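Local coordinates for aspartate aminotransferase, cytoplasmic (Schizosaccharomyces pombe 972h-, PDB 6JPK), which catalyses the reversible, pyridoxal phosphate-dependent transfer of an amino group from L-aspartate to 2-oxoglutarate, giving oxaloacetate and L-glutamate, and works as a homodimer, at residues F18-Q23 with N34-A39; S358-T363 with Q399-A404; T143-L148 with I182-A187. The protein carries 1 engineered substitution. All coordinates share one frame; numbering follows the deposited sequence.

Contact 1: F18-Q23 with N34-A39; sequences FKLNAQ and NMSVGA
Asn34 and Asn21 meet through their amides, where the N-terminal helix 16-26 packs beside the loop that leads to Gly38. From CB, the side chain of Asn34 leaves with CG anti to the backbone N (chi1 -172°), which turns the amide toward the helix. At its tip the two branches part. ND2 reaches across to Asn21 OD1 at 3.3 Å, a weak hydrogen bond between amide planes 63° apart. OD1 turns back to its own loop and accepts twice. Ser36 OG donates to Asn34 OD1 at 2.7 Å, in the carbonyl plane and on a lone pair. Ser36 N also donates to Asn34 OD1, at 2.9 Å and tilted from that plane, which makes an Asx turn. Leu20 adds an apolar touch, with CD1 3.8 Å from Ser36 CB. With an alanine here, Ser36 N and OG would probably lose their shared acceptor, Asn21 OD1 its weak donor, and the turn would be likely to shift. Ser36 also packs on Arg383, which, like Gly38, probably binds L-aspartate, as in related enzymes. The two strong bonds lie inside the loop and the one bond to the helix is weak, so the loop is braced largely from within.

Contact 2: S358-T363 with Q399-A404; sequences SFTGLT and QAFNHA
An ST turn at the end of strand 357-359 meets the C-terminal helix 394-407 through Thr360, Leu362 and Phe401. Thr360 and Leu362 come from the turn, and Phe401 comes from the helix. All three are buried, and the contact between them is apolar. The side chain of Thr360 lies about 7 Å from that of Arg383, which probably binds L-aspartate, as in related enzymes.

Thr360 divides its work between two branches. Its OG1 accepts from Leu362 N at 3.2 Å, with a nearly straight N-H...O angle of 169°, and this closes the turn. The same OG1 is hydrogen-bonded to Gly382 O, next to strand 383-385. The methyl branch serves the helix instead. Thr360 CG2 lies 3.9 Å from Phe401 CE2 and approaches the ring obliquely.

Gly361 separates Thr360 and Leu362 and has a positive phi. A side chain at these backbone angles would press against the carbonyl O of Thr360, which accounts for the glycine. Leu362 points toward the helix.

Phe401 has CG anti to its carbonyl carbon (chi1 -72°), and this carries the ring out from the helix to the turn. Cys370 and Leu376 also touch the Phe401 side chain. Just past the turn, Thr363 is the N-cap of helix 364-374. The contact joins helix 394-407 to the turn between strand 357-359 and helix 364-374. Leu362 CD1 rests over one face of the Phe401 ring, a CH-pi contact 3.7 Å from the centroid and 14° off the ring normal.

Contact 3: T143-L148 with I182-A187; sequences TLWEKL and IFLLHA
Trp145 holds CG anti to its carbonyl carbon (chi1 -79°), and with chi2 at 82° its indole projects from helix 140-147 toward Ile182 and Leu184 of strand 182-186. The backbones stay well apart, with 10.7 Å between the CA atoms of Trp145 and Leu184. The indole and the aliphatic side chains share the span.

The two ends of the indole meet different residues. At the pyrrole end, Trp145 NE1 lies 4.0 Å from Leu184 CD1. This is a packing contact, since a methyl group cannot accept a hydrogen bond. At the far end of the six-membered ring, Trp145 CH2 lies 4.2 Å from Ile182 CG2. Both methyl groups approach the ring system obliquely. Ile182 and Leu184 are two residues apart on the strand, so both side chains leave the same side of the sheet, toward the helix.

This is the helix-on-sheet packing of the large domain of fold-type I pyridoxal phosphate enzymes. Strand 182-186 lies inside the mixed sheet, between strands 131-135 and 215-220. Val131 touches both Trp145 and Ile182. Ala116 of helix 107-127 and Val152 of strand 152-159 also pack on the Trp145 side chain. While Trp145 faces the strand, Thr143, Leu144 and Lys147 of the same helix touch the second subunit; Thr143 OG1 is hydrogen-bonded to Asn290 OD1 of that subunit.

The side chain of Leu184 comes within about 7 Å of that of Trp138, which probably binds L-aspartate, as in related enzymes, so the contact lies beside that site. Its chemistry is that of buried packing: dispersion between two methyl groups and two separate points of the indole joins helix to sheet.

From the N terminus, contact 1 comes first. It closes a short loop between helix 16-26 and the segment after strand 33-34. Contact 3 follows, bringing helix 140-147 back onto strand 182-186 of the large mixed sheet. Contact 2 closes last, joining the end of strand 357-359 to the C-terminal helix. The three are in series; none nests within or crosses another. Contacts 1 and 2 nevertheless meet in space: Met35 CE packs 3.7 Å from Phe401 CZ, linking the loop after strand 33-34 to the last helix. Contact 3 stands apart, its centre about 24 Å from that of contact 1 and about 30 Å from that of contact 2. Contacts 1 and 3 both touch the second subunit.

Contact 1: F18-Q23 with N34-A39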
loop_
_atom_site.group_PDB
_atom_site.type_symbol
_atom_site.label_atom_id
_atom_site.label_comp_id
_atom_site.label_asym_id
_atom_site.label_seq_id
_atom_site.Cartn_x
_atom_site.Cartn_y
_atom_site.Cartn_z
ATOM N N PHE A 18 -0.727 8.356 -19.327
ATOM C CA PHE A 18 0.687 8.155 -19.642
ATOM C C PHE A 18 0.997 8.500 -21.098
ATOM O O PHE A 18 2.047 9.087 -21.389
ATOM C CB PHE A 18 1.087 6.710 -19.315
ATOM C CG PHE A 18 2.550 6.392 -19.558
ATOM C CD1 PHE A 18 3.483 6.507 -18.529
ATOM C CD2 PHE A 18 2.988 5.956 -20.807
ATOM C CE1 PHE A 18 4.824 6.210 -18.743
ATOM C CE2 PHE A 18 4.322 5.661 -21.029
ATOM C CZ PHE A 18 5.242 5.786 -19.994
ATOM N N LYS A 19 0.102 8.156 -22.030
ATOM C CA LYS A 19 0.384 8.413 -23.441
ATOM C C LYS A 19 0.221 9.888 -23.799
ATOM O O LYS A 19 0.932 10.394 -24.678
ATOM C CB LYS A 19 -0.518 7.553 -24.327
ATOM N N LEU A 20 -0.725 10.583 -23.156
ATOM C CA LEU A 20 -0.818 12.031 -23.317
ATOM C C LEU A 20 0.453 12.705 -22.834
ATOM O O LEU A 20 0.968 13.618 -23.491
ATOM C CB LEU A 20 -2.001 12.581 -22.529
ATOM C CG LEU A 20 -3.090 13.417 -23.191
ATOM C CD1 LEU A 20 -3.937 14.084 -22.105
ATOM C CD2 LEU A 20 -2.539 14.419 -24.193
ATOM N N ASN A 21 0.956 12.281 -21.666
ATOM C CA ASN A 21 2.167 12.876 -21.111
ATOM C C ASN A 21 3.356 12.677 -22.042
ATOM O O ASN A 21 4.158 13.596 -22.234
ATOM C CB ASN A 21 2.457 12.298 -19.723
ATOM C CG ASN A 21 1.449 12.753 -18.680
ATOM O OD1 ASN A 21 0.798 13.785 -18.836
ATOM N ND2 ASN A 21 1.325 11.985 -17.600
ATOM N N ALA A 22 3.475 11.493 -22.648
ATOM C CA ALA A 22 4.522 11.287 -23.644
ATOM C C ALA A 22 4.436 12.320 -24.757
ATOM O O ALA A 22 5.457 12.853 -25.205
ATOM C CB ALA A 22 4.436 9.880 -24.233
ATOM N N GLN A 23 3.224 12.612 -25.226
ATOM C CA GLN A 23 3.088 13.553 -26.332
ATOM C C GLN A 23 3.392 14.978 -25.885
ATOM O O GLN A 23 4.026 15.739 -26.621
ATOM C CB GLN A 23 1.687 13.466 -26.926
ATOM C CG GLN A 23 1.302 12.078 -27.378
ATOM C CD GLN A 23 -0.146 12.001 -27.811
ATOM O OE1 GLN A 23 -1.015 11.564 -27.051
ATOM N NE2 GLN A 23 -0.418 12.439 -29.038
ATOM N N ASN A 34 0.505 21.481 -20.187
ATOM C CA ASN A 34 -0.041 20.180 -19.795
ATOM C C ASN A 34 -1.265 20.437 -18.929
ATOM O O ASN A 34 -1.150 20.833 -17.766
ATOM C CB ASN A 34 0.987 19.332 -19.053
ATOM C CG ASN A 34 0.497 17.907 -18.811
ATOM O OD1 ASN A 34 -0.695 17.623 -18.922
ATOM N ND2 ASN A 34 1.415 17.010 -18.487
ATOM N N MET A 35 -2.449 20.223 -19.494
ATOM C CA MET A 35 -3.682 20.414 -18.745
ATOM C C MET A 35 -4.294 19.097 -18.301
ATOM O O MET A 35 -5.505 19.005 -18.116
ATOM C CB MET A 35 -4.680 21.230 -19.559
ATOM C CG MET A 35 -4.436 22.719 -19.422
ATOM S SD MET A 35 -4.706 23.510 -20.996
ATOM C CE MET A 35 -6.486 23.460 -21.096
ATOM N N SER A 36 -3.475 18.073 -18.118
ATOM C CA SER A 36 -3.958 16.793 -17.630
ATOM C C SER A 36 -3.332 16.413 -16.293
ATOM O O SER A 36 -3.565 15.297 -15.814
ATOM C CB SER A 36 -3.692 15.697 -18.667
ATOM O OG SER A 36 -2.299 15.481 -18.787
ATOM N N VAL A 37 -2.567 17.310 -15.671
ATOM C CA VAL A 37 -1.845 16.977 -14.441
ATOM C C VAL A 37 -2.854 16.818 -13.311
ATOM O O VAL A 37 -3.658 17.716 -13.040
ATOM C CB VAL A 37 -0.771 18.034 -14.105
ATOM C CG1 VAL A 37 0.148 18.283 -15.296
ATOM C CG2 VAL A 37 -1.360 19.370 -13.617
ATOM N N GLY A 38 -2.832 15.665 -12.657
ATOM C CA GLY A 38 -3.831 15.375 -11.647
ATOM C C GLY A 38 -3.413 15.715 -10.230
ATOM O O GLY A 38 -3.742 14.977 -9.295
ATOM N N ALA A 39 -2.696 16.825 -10.055
ATOM C CA ALA A 39 -2.219 17.249 -8.746
ATOM C C ALA A 39 -2.123 18.770 -8.732
ATOM O O ALA A 39 -1.928 19.399 -9.775
ATOM C CB ALA A 39 -0.855 16.623 -8.429
#

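Contact 2: S358-T363 with Q399-A404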
loop_
_atom_site.group_PDB
_atom_site.type_symbol
_atom_site.label_atom_id
_atom_site.label_comp_id
_atom_site.label_asym_id
_atom_site.label_seq_id
_atom_site.Cartn_x
_atom_site.Cartn_y
_atom_site.Cartn_z
ATOM N N SER A 358 -12.363 19.855 -14.660
ATOM C CA SER A 358 -13.451 20.543 -15.339
ATOM C C SER A 358 -13.769 19.840 -16.646
ATOM O O SER A 358 -12.872 19.632 -17.473
ATOM C CB SER A 358 -13.085 22.008 -15.624
ATOM O OG SER A 358 -13.945 22.556 -16.616
ATOM N N PHE A 359 -15.041 19.493 -16.841
ATOM C CA PHE A 359 -15.530 19.166 -18.178
ATOM C C PHE A 359 -15.804 20.491 -18.887
ATOM O O PHE A 359 -16.719 21.232 -18.504
ATOM C CB PHE A 359 -16.776 18.280 -18.115
ATOM C CG PHE A 359 -16.529 16.831 -18.500
ATOM C CD1 PHE A 359 -15.346 16.185 -18.140
ATOM C CD2 PHE A 359 -17.498 16.108 -19.200
ATOM C CE1 PHE A 359 -15.126 14.839 -18.478
ATOM C CE2 PHE A 359 -17.280 14.767 -19.560
ATOM C CZ PHE A 359 -16.093 14.135 -19.193
ATOM N N THR A 360 -14.978 20.806 -19.891
ATOM C CA THR A 360 -15.096 22.058 -20.628
ATOM C C THR A 360 -16.265 22.056 -21.602
ATOM O O THR A 360 -16.769 23.129 -21.952
ATOM C CB THR A 360 -13.810 22.331 -21.418
ATOM O OG1 THR A 360 -13.591 21.252 -22.339
ATOM C CG2 THR A 360 -12.601 22.453 -20.476
ATOM N N GLY A 361 -16.689 20.878 -22.062
ATOM C CA GLY A 361 -17.660 20.766 -23.128
ATOM C C GLY A 361 -17.069 20.716 -24.523
ATOM O O GLY A 361 -17.824 20.620 -25.495
ATOM N N LEU A 362 -15.748 20.787 -24.661
ATOM C CA LEU A 362 -15.147 20.705 -25.989
ATOM C C LEU A 362 -15.300 19.300 -26.558
ATOM O O LEU A 362 -15.327 18.312 -25.822
ATOM C CB LEU A 362 -13.664 21.084 -25.936
ATOM C CG LEU A 362 -13.350 22.492 -25.419
ATOM C CD1 LEU A 362 -11.865 22.792 -25.523
ATOM C CD2 LEU A 362 -14.139 23.503 -26.193
ATOM N N THR A 363 -15.394 19.219 -27.883
ATOM C CA THR A 363 -15.518 17.953 -28.600
ATOM C C THR A 363 -14.136 17.390 -28.898
ATOM O O THR A 363 -13.131 18.104 -28.816
ATOM C CB THR A 363 -16.286 18.168 -29.907
ATOM O OG1 THR A 363 -15.517 19.028 -30.761
ATOM C CG2 THR A 363 -17.646 18.795 -29.669
ATOM N N GLN A 399 -7.703 31.765 -25.659
ATOM C CA GLN A 399 -7.629 32.039 -27.089
ATOM C C GLN A 399 -7.754 30.756 -27.897
ATOM O O GLN A 399 -8.403 30.741 -28.949
ATOM C CB GLN A 399 -6.318 32.754 -27.419
ATOM C CG GLN A 399 -6.218 34.180 -26.880
ATOM C CD GLN A 399 -6.877 35.208 -27.788
ATOM O OE1 GLN A 399 -7.171 34.931 -28.958
ATOM N NE2 GLN A 399 -7.111 36.407 -27.254
ATOM N N ALA A 400 -7.130 29.670 -27.415
ATOM C CA ALA A 400 -7.229 28.369 -28.073
ATOM C C ALA A 400 -8.663 27.871 -28.097
ATOM O O ALA A 400 -9.160 27.438 -29.145
ATOM C CB ALA A 400 -6.346 27.345 -27.364
ATOM N N PHE A 401 -9.327 27.882 -26.932
ATOM C CA PHE A 401 -10.714 27.438 -26.855
ATOM C C PHE A 401 -11.594 28.267 -27.782
ATOM O O PHE A 401 -12.417 27.724 -28.531
ATOM C CB PHE A 401 -11.234 27.524 -25.413
ATOM C CG PHE A 401 -10.670 26.469 -24.472
ATOM C CD1 PHE A 401 -9.617 25.651 -24.846
ATOM C CD2 PHE A 401 -11.221 26.294 -23.212
ATOM C CE1 PHE A 401 -9.105 24.689 -23.977
ATOM C CE2 PHE A 401 -10.713 25.332 -22.331
ATOM C CZ PHE A 401 -9.658 24.525 -22.719
ATOM N N ASN A 402 -11.436 29.592 -27.737
ATOM C CA ASN A 402 -12.236 30.465 -28.586
ATOM C C ASN A 402 -12.068 30.089 -30.051
ATOM O O ASN A 402 -13.052 29.908 -30.779
ATOM C CB ASN A 402 -11.841 31.922 -28.353
ATOM C CG ASN A 402 -12.542 32.881 -29.301
ATOM O OD1 ASN A 402 -13.760 33.033 -29.250
ATOM N ND2 ASN A 402 -11.775 33.534 -30.164
ATOM N N HIS A 403 -10.818 29.930 -30.488
ATOM C CA HIS A 403 -10.554 29.589 -31.883
ATOM C C HIS A 403 -11.131 28.218 -32.231
ATOM O O HIS A 403 -11.782 28.047 -33.267
ATOM C CB HIS A 403 -9.048 29.633 -32.129
ATOM C CG HIS A 403 -8.657 29.581 -33.570
ATOM N ND1 HIS A 403 -7.349 29.712 -33.985
ATOM C CD2 HIS A 403 -9.396 29.409 -34.693
ATOM C CE1 HIS A 403 -7.299 29.620 -35.304
ATOM N NE2 HIS A 403 -8.528 29.431 -35.757
ATOM N N ALA A 404 -10.900 27.229 -31.368
ATOM C CA ALA A 404 -11.349 25.865 -31.639
ATOM C C ALA A 404 -12.870 25.793 -31.775
ATOM O O ALA A 404 -13.396 25.161 -32.699
ATOM C CB ALA A 404 -10.861 24.927 -30.531
#

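Contact 3: T143-L148 with I182-A187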
loop_
_atom_site.group_PDB
_atom_site.type_symbol
_atom_site.label_atom_id
_atom_site.label_comp_id
_atom_site.label_asym_id
_atom_site.label_seq_id
_atom_site.Cartn_x
_atom_site.Cartn_y
_atom_site.Cartn_z
ATOM N N THR A 143 -12.641 -0.476 -12.983
ATOM C CA THR A 143 -11.753 -1.637 -13.028
ATOM C C THR A 143 -11.473 -2.187 -11.638
ATOM O O THR A 143 -11.352 -3.401 -11.473
ATOM C CB THR A 143 -10.432 -1.290 -13.738
ATOM O OG1 THR A 143 -9.819 -0.158 -13.111
ATOM C CG2 THR A 143 -10.683 -0.959 -15.196
ATOM N N LEU A 144 -11.390 -1.330 -10.623
ATOM C CA LEU A 144 -11.128 -1.840 -9.279
ATOM C C LEU A 144 -12.236 -2.786 -8.829
ATOM O O LEU A 144 -11.962 -3.858 -8.266
ATOM C CB LEU A 144 -10.959 -0.670 -8.304
ATOM C CG LEU A 144 -10.678 -0.990 -6.833
ATOM C CD1 LEU A 144 -9.734 0.055 -6.219
ATOM C CD2 LEU A 144 -11.976 -1.083 -6.024
ATOM N N TRP A 145 -13.500 -2.417 -9.094
ATOM C CA TRP A 145 -14.625 -3.241 -8.666
ATOM C C TRP A 145 -14.765 -4.478 -9.537
ATOM O O TRP A 145 -15.024 -5.572 -9.020
ATOM C CB TRP A 145 -15.923 -2.424 -8.680
ATOM C CG TRP A 145 -16.054 -1.529 -7.481
ATOM C CD1 TRP A 145 -15.498 -0.298 -7.309
ATOM C CD2 TRP A 145 -16.794 -1.804 -6.285
ATOM N NE1 TRP A 145 -15.839 0.213 -6.076
ATOM C CE2 TRP A 145 -16.629 -0.696 -5.426
ATOM C CE3 TRP A 145 -17.570 -2.885 -5.853
ATOM C CZ2 TRP A 145 -17.215 -0.633 -4.171
ATOM C CZ3 TRP A 145 -18.156 -2.819 -4.598
ATOM C CH2 TRP A 145 -17.978 -1.699 -3.775
ATOM N N GLU A 146 -14.611 -4.325 -10.858
ATOM C CA GLU A 146 -14.669 -5.481 -11.756
ATOM C C GLU A 146 -13.574 -6.497 -11.436
ATOM O O GLU A 146 -13.816 -7.713 -11.486
ATOM C CB GLU A 146 -14.562 -5.034 -13.222
ATOM C CG GLU A 146 -15.830 -4.373 -13.794
ATOM C CD GLU A 146 -15.655 -3.817 -15.217
ATOM O OE1 GLU A 146 -14.499 -3.721 -15.697
ATOM O OE2 GLU A 146 -16.686 -3.472 -15.858
ATOM N N LYS A 147 -12.358 -6.026 -11.119
ATOM C CA LYS A 147 -11.282 -6.955 -10.763
ATOM C C LYS A 147 -11.621 -7.763 -9.518
ATOM O O LYS A 147 -11.135 -8.885 -9.363
ATOM C CB LYS A 147 -9.957 -6.221 -10.526
ATOM C CG LYS A 147 -9.337 -5.521 -11.738
ATOM C CD LYS A 147 -9.128 -6.429 -12.921
ATOM C CE LYS A 147 -8.285 -5.712 -13.977
ATOM N NZ LYS A 147 -7.949 -6.627 -15.095
ATOM N N LEU A 148 -12.427 -7.213 -8.613
ATOM C CA LEU A 148 -12.853 -7.952 -7.432
ATOM C C LEU A 148 -14.093 -8.780 -7.686
ATOM O O LEU A 148 -14.614 -9.385 -6.750
ATOM C CB LEU A 148 -13.092 -6.998 -6.258
ATOM C CG LEU A 148 -11.793 -6.398 -5.723
ATOM C CD1 LEU A 148 -12.046 -5.211 -4.806
ATOM C CD2 LEU A 148 -10.978 -7.480 -5.005
ATOM N N ILE A 182 -25.434 -1.178 -4.931
ATOM C CA ILE A 182 -24.386 -0.371 -4.321
ATOM C C ILE A 182 -24.200 0.877 -5.165
ATOM O O ILE A 182 -24.048 0.780 -6.391
ATOM C CB ILE A 182 -23.072 -1.158 -4.230
ATOM C CG1 ILE A 182 -23.301 -2.493 -3.523
ATOM C CG2 ILE A 182 -21.987 -0.313 -3.573
ATOM C CD1 ILE A 182 -22.397 -3.599 -4.044
ATOM N N PHE A 183 -24.208 2.049 -4.528
ATOM C CA PHE A 183 -24.042 3.308 -5.243
ATOM C C PHE A 183 -22.797 4.011 -4.729
ATOM O O PHE A 183 -22.671 4.266 -3.521
ATOM C CB PHE A 183 -25.278 4.206 -5.122
ATOM C CG PHE A 183 -26.291 3.962 -6.205
ATOM C CD1 PHE A 183 -27.150 2.873 -6.136
ATOM C CD2 PHE A 183 -26.364 4.797 -7.306
ATOM C CE1 PHE A 183 -28.062 2.616 -7.141
ATOM C CE2 PHE A 183 -27.284 4.554 -8.323
ATOM C CZ PHE A 183 -28.136 3.460 -8.238
ATOM N N LEU A 184 -21.881 4.309 -5.652
ATOM C CA LEU A 184 -20.618 4.978 -5.358
ATOM C C LEU A 184 -20.817 6.460 -5.656
ATOM O O LEU A 184 -20.954 6.851 -6.821
ATOM C CB LEU A 184 -19.493 4.387 -6.205
ATOM C CG LEU A 184 -18.102 4.200 -5.602
ATOM C CD1 LEU A 184 -17.075 3.982 -6.717
ATOM C CD2 LEU A 184 -17.695 5.355 -4.692
ATOM N N LEU A 185 -20.849 7.276 -4.610
ATOM C CA LEU A 185 -21.175 8.693 -4.707
ATOM C C LEU A 185 -19.940 9.540 -4.445
ATOM O O LEU A 185 -19.140 9.228 -3.558
ATOM C CB LEU A 185 -22.264 9.062 -3.696
ATOM C CG LEU A 185 -23.545 8.220 -3.781
ATOM C CD1 LEU A 185 -24.516 8.592 -2.670
ATOM C CD2 LEU A 185 -24.210 8.367 -5.163
ATOM N N HIS A 186 -19.793 10.620 -5.215
ATOM C CA HIS A 186 -18.733 11.601 -4.999
ATOM C C HIS A 186 -19.245 12.631 -3.997
ATOM O O HIS A 186 -20.259 13.288 -4.253
ATOM C CB HIS A 186 -18.345 12.294 -6.307
ATOM C CG HIS A 186 -17.854 11.370 -7.385
ATOM N ND1 HIS A 186 -16.626 11.530 -7.996
ATOM C CD2 HIS A 186 -18.436 10.300 -7.984
ATOM C CE1 HIS A 186 -16.466 10.584 -8.909
ATOM N NE2 HIS A 186 -17.548 9.823 -8.918
ATOM N N ALA A 187 -18.541 12.791 -2.872
ATOM C CA ALA A 187 -19.032 13.678 -1.814
ATOM C C ALA A 187 -19.020 15.140 -2.245
ATOM O O ALA A 187 -19.924 15.898 -1.881
ATOM C CB ALA A 187 -18.203 13.508 -0.549
#